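Local coordinates for protein putative oxidoreductase with NAD(P)-binding Rossmann-fold domain (Clostridium difficile, PDB 3UUW) that is probably an NAD(P)-dependent dehydrogenase of the Gfo/Idh/MocA family, binding the dinucleotide with its Rossmann-fold domain, at residues 6-11 with 31-36; 69-74 with 274-279. One frame throughout, in Å; residues are numbered along the deposited sequence.

Contact 1: 6-11 with 31-36; sequences NIKMGM and RFEFVG
M9 lays its thioether against the rings of F34 and F32 where strands 8-11 and 33-36 pair in parallel. Its CE stands over the centre of the F34 ring, 3.5 Å from the centroid and 6° off the ring normal, a CH-pi contact; SD lies over the same face, a Met-aromatic contact. CG is anti to the backbone N (chi1 -179°), and bends at chi2 and chi3 then bring CE to 3.3 Å from F32 CE1. Flexible, unbranched methionine suits a place between two rings, and apolar F34 a buried face. On the other face, where long, charge-tipped residues can reach solvent, K8 lies side by side with E33, and its CE presses tightly on V35 CG2 at 3.4 Å. K8 NZ stays 5.0 Å from E33 OE1 and donates a hydrogen bond to K66 O. Backbone bonds tie the strands: E33 N to I7 O (2.8 Å), M9 N to E33 O, V35 N to M9 O and M11 N to G36 O. A water bridges I7 N and R31 O. This is the first beta-alpha-beta unit of the Rossmann fold: helix 16-26 connects the strands and sends L26 onto M9 and F32, while strand 69-72 flanks strand 8-12.

Contact 2: 69-74 with 274-279; sequences CIFLHS and NHFIDC
F71 and F276 join a central strand of the Rossmann sheet to helix 269-281, which returns to it from late in the chain. Strand 69-72 and the helical segment 274-279 run nearly antiparallel (160°), their axes 10.7 Å apart at closest, a spacing that large side chains bridge. The aromatic interaction is an offset edge-to-face pair: the edge of F276 turns toward the face of F71, the planes meet at 78° and the centroids lie 5.2 Å apart. F276 CD2 makes the approach, 3.7 Å from F71 CZ. Phenylalanine suits both places, being long enough to span the distance and without polar atoms to satisfy in a buried layer. F71 also meets the ring of Y94 on strand 92-95. A sulfur-aromatic contact adds to this, with C69 SG placed obliquely to the F276 ring, 5.4 Å from its centroid. C69, short and weakly polar, suits this buried position, and its CB packs 3.9 Å from F276 CE2. I277 adds the aliphatic contacts. The terminal CD1 of I277 touches C69 SG at 3.9 Å and lies at the edge of the F71 ring, near its plane, 4.2 Å from CE1.

In the fold
Both contacts serve the same parallel sheet, in which strands 8-12 and 69-72 are neighbours, and their centres lie about 10 Å apart. Contact 1 works within the sheet, joining an edge strand, 33-38, to its neighbour 8-12: four main-chain hydrogen bonds accompany a buried face of M9, F32 and F34 and an opposite face where K8 and E33 reach solvent. Contact 2 is wholly buried and stacks a helix on the sheet; its contacts are almost all between apolar and aromatic side chains. In sequence, 6-11 and 31-36 are close, whereas 69-74 and 274-279 are separated by 199 residues. The two meet where G10 probably hydrogen-bonds with C69 and F71, and where I7 packs on I277.

Contact 1: 6-11 with 31-36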
# COMPACT_ATOMS: atom_id res chain seq x y z
N ASN A 6 35.20 -10.84 29.88
CA ASN A 6 35.09 -12.24 30.25
C ASN A 6 35.11 -13.15 29.04
O ASN A 6 35.86 -14.13 29.00
CB ASN A 6 33.80 -12.46 31.06
CG ASN A 6 33.57 -13.92 31.44
OD1 ASN A 6 32.45 -14.45 31.29
ND2 ASN A 6 34.61 -14.57 31.94
N ILE A 7 34.29 -12.85 28.04
CA ILE A 7 34.14 -13.75 26.92
C ILE A 7 35.02 -13.35 25.72
O ILE A 7 34.99 -12.21 25.28
CB ILE A 7 32.66 -13.84 26.48
CG1 ILE A 7 31.80 -14.42 27.61
CG2 ILE A 7 32.54 -14.67 25.18
CD1 ILE A 7 30.32 -14.36 27.35
N LYS A 8 35.79 -14.32 25.22
CA LYS A 8 36.68 -14.14 24.09
C LYS A 8 36.04 -14.81 22.87
O LYS A 8 35.75 -16.00 22.88
CB LYS A 8 38.05 -14.77 24.37
CG LYS A 8 38.81 -14.15 25.56
CD LYS A 8 40.23 -14.73 25.71
CE LYS A 8 41.25 -14.04 24.78
NZ LYS A 8 42.54 -14.82 24.58
N MET A 9 35.84 -14.04 21.81
CA MET A 9 35.21 -14.57 20.59
C MET A 9 36.15 -14.46 19.40
O MET A 9 36.88 -13.47 19.26
CB MET A 9 33.90 -13.80 20.33
CG MET A 9 33.06 -14.22 19.10
SD MET A 9 33.64 -13.56 17.52
CE MET A 9 33.20 -11.83 17.71
N GLY A 10 36.09 -15.46 18.53
CA GLY A 10 36.80 -15.45 17.26
C GLY A 10 35.80 -15.74 16.17
O GLY A 10 34.73 -16.30 16.42
N MET A 11 36.16 -15.40 14.95
CA MET A 11 35.34 -15.68 13.79
C MET A 11 36.13 -16.51 12.80
O MET A 11 37.29 -16.19 12.52
CB MET A 11 34.86 -14.38 13.11
CG MET A 11 33.93 -14.61 11.95
SD MET A 11 33.21 -13.07 11.33
CE MET A 11 32.11 -12.64 12.66
N ARG A 31 30.02 -6.84 24.38
CA ARG A 31 29.86 -7.85 25.44
C ARG A 31 30.90 -8.97 25.39
O ARG A 31 30.75 -10.02 26.03
CB ARG A 31 28.48 -8.46 25.31
CG ARG A 31 27.33 -7.46 25.46
CD ARG A 31 27.21 -6.91 26.86
NE ARG A 31 25.86 -6.42 27.17
CZ ARG A 31 25.34 -5.26 26.73
NH1 ARG A 31 26.04 -4.44 25.94
NH2 ARG A 31 24.10 -4.94 27.09
N PHE A 32 31.95 -8.76 24.61
CA PHE A 32 33.01 -9.74 24.45
C PHE A 32 34.22 -9.07 23.87
O PHE A 32 34.15 -7.92 23.40
CB PHE A 32 32.56 -10.88 23.50
CG PHE A 32 32.07 -10.39 22.17
CD1 PHE A 32 32.95 -10.03 21.17
CD2 PHE A 32 30.70 -10.25 21.95
CE1 PHE A 32 32.48 -9.54 19.96
CE2 PHE A 32 30.23 -9.76 20.74
CZ PHE A 32 31.12 -9.39 19.75
N GLU A 33 35.35 -9.78 23.92
CA GLU A 33 36.55 -9.34 23.24
C GLU A 33 36.62 -10.06 21.90
O GLU A 33 36.51 -11.29 21.86
CB GLU A 33 37.79 -9.69 24.06
CG GLU A 33 39.08 -9.16 23.45
CD GLU A 33 40.35 -9.60 24.18
OE1 GLU A 33 40.28 -10.44 25.11
OE2 GLU A 33 41.43 -9.10 23.80
N PHE A 34 36.78 -9.31 20.80
CA PHE A 34 36.92 -9.88 19.45
C PHE A 34 38.42 -10.20 19.28
O PHE A 34 39.21 -9.36 18.86
CB PHE A 34 36.41 -8.91 18.38
CG PHE A 34 36.00 -9.56 17.08
CD1 PHE A 34 36.64 -10.69 16.60
CD2 PHE A 34 35.00 -9.01 16.31
CE1 PHE A 34 36.25 -11.27 15.38
CE2 PHE A 34 34.62 -9.58 15.09
CZ PHE A 34 35.25 -10.72 14.64
N VAL A 35 38.78 -11.41 19.67
CA VAL A 35 40.18 -11.84 19.71
C VAL A 35 40.86 -11.90 18.36
O VAL A 35 42.05 -11.54 18.24
CB VAL A 35 40.28 -13.23 20.40
CG1 VAL A 35 41.68 -13.85 20.22
CG2 VAL A 35 39.91 -13.10 21.85
N GLY A 36 40.14 -12.37 17.35
CA GLY A 36 40.72 -12.51 16.03
C GLY A 36 39.82 -13.20 15.05
O GLY A 36 38.70 -13.61 15.38
O HOH W 1 32.35 -10.82 28.17

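Contact 2: 69-74 with 274-279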
# COMPACT_ATOMS: atom_id res chain seq x y z
N CYS A 69 34.61 -18.94 22.38
CA CYS A 69 33.56 -19.24 21.42
C CYS A 69 33.94 -18.74 20.03
O CYS A 69 34.79 -17.85 19.87
CB CYS A 69 32.24 -18.61 21.86
SG CYS A 69 32.18 -16.79 21.83
N ILE A 70 33.30 -19.33 19.03
CA ILE A 70 33.57 -19.05 17.63
C ILE A 70 32.27 -18.91 16.86
O ILE A 70 31.35 -19.72 17.03
CB ILE A 70 34.37 -20.20 16.98
CG1 ILE A 70 35.74 -20.37 17.65
CG2 ILE A 70 34.50 -20.00 15.45
CD1 ILE A 70 36.77 -19.35 17.27
N PHE A 71 32.21 -17.88 16.02
CA PHE A 71 31.18 -17.72 14.98
C PHE A 71 31.80 -18.29 13.70
O PHE A 71 32.85 -17.84 13.24
CB PHE A 71 30.79 -16.23 14.79
CG PHE A 71 29.80 -15.73 15.80
CD1 PHE A 71 30.19 -15.41 17.08
CD2 PHE A 71 28.47 -15.56 15.44
CE1 PHE A 71 29.28 -14.95 18.00
CE2 PHE A 71 27.55 -15.10 16.37
CZ PHE A 71 27.95 -14.80 17.63
N LEU A 72 31.17 -19.34 13.19
CA LEU A 72 31.63 -20.07 12.02
C LEU A 72 30.71 -19.83 10.82
O LEU A 72 29.52 -20.18 10.83
CB LEU A 72 31.67 -21.57 12.35
CG LEU A 72 32.06 -22.49 11.23
CD1 LEU A 72 33.47 -22.21 10.74
CD2 LEU A 72 31.93 -23.94 11.71
N HIS A 73 31.27 -19.24 9.77
CA HIS A 73 30.47 -18.87 8.60
C HIS A 73 31.05 -19.48 7.35
O HIS A 73 31.01 -18.88 6.29
CB HIS A 73 30.39 -17.33 8.46
CG HIS A 73 30.02 -16.63 9.73
ND1 HIS A 73 28.77 -16.75 10.31
CD2 HIS A 73 30.73 -15.82 10.53
CE1 HIS A 73 28.75 -16.05 11.43
NE2 HIS A 73 29.92 -15.47 11.59
N SER A 74 31.56 -20.69 7.48
CA SER A 74 32.16 -21.42 6.35
C SER A 74 31.12 -22.19 5.54
O SER A 74 29.95 -22.27 5.91
CB SER A 74 33.24 -22.39 6.85
OG SER A 74 32.67 -23.45 7.60
N ASN A 274 23.64 -11.88 19.76
CA ASN A 274 23.75 -11.44 21.14
C ASN A 274 23.23 -12.47 22.13
O ASN A 274 23.76 -12.61 23.23
CB ASN A 274 23.08 -10.09 21.34
CG ASN A 274 23.85 -8.95 20.66
OD1 ASN A 274 25.06 -9.03 20.48
ND2 ASN A 274 23.14 -7.88 20.31
N HIS A 275 22.20 -13.21 21.75
CA HIS A 275 21.68 -14.26 22.57
C HIS A 275 22.71 -15.37 22.75
O HIS A 275 22.88 -15.87 23.85
CB HIS A 275 20.39 -14.81 21.97
CG HIS A 275 19.71 -15.81 22.85
ND1 HIS A 275 19.33 -15.52 24.15
CD2 HIS A 275 19.37 -17.10 22.64
CE1 HIS A 275 18.76 -16.59 24.68
NE2 HIS A 275 18.77 -17.56 23.78
N PHE A 276 23.38 -15.76 21.67
CA PHE A 276 24.46 -16.75 21.74
C PHE A 276 25.47 -16.37 22.82
O PHE A 276 25.85 -17.19 23.66
CB PHE A 276 25.16 -16.91 20.37
CG PHE A 276 26.31 -17.87 20.35
CD1 PHE A 276 26.11 -19.25 20.45
CD2 PHE A 276 27.61 -17.40 20.23
CE1 PHE A 276 27.19 -20.14 20.44
CE2 PHE A 276 28.69 -18.29 20.20
CZ PHE A 276 28.46 -19.65 20.30
N ILE A 277 25.91 -15.12 22.80
CA ILE A 277 26.87 -14.64 23.79
C ILE A 277 26.27 -14.61 25.20
O ILE A 277 26.92 -15.03 26.15
CB ILE A 277 27.38 -13.25 23.41
CG1 ILE A 277 28.11 -13.28 22.07
CG2 ILE A 277 28.27 -12.64 24.49
CD1 ILE A 277 29.43 -14.08 22.08
N ASP A 278 25.05 -14.11 25.32
CA ASP A 278 24.38 -14.02 26.63
C ASP A 278 24.26 -15.38 27.29
O ASP A 278 24.44 -15.51 28.49
CB ASP A 278 22.98 -13.39 26.50
CG ASP A 278 23.02 -11.89 26.27
OD1 ASP A 278 24.05 -11.25 26.53
OD2 ASP A 278 21.98 -11.33 25.86
N CYS A 279 23.97 -16.40 26.50
CA CYS A 279 23.82 -17.75 27.03
C CYS A 279 25.13 -18.29 27.58
O CYS A 279 25.14 -19.00 28.61
CB CYS A 279 23.23 -18.69 25.98
SG CYS A 279 21.47 -18.39 25.66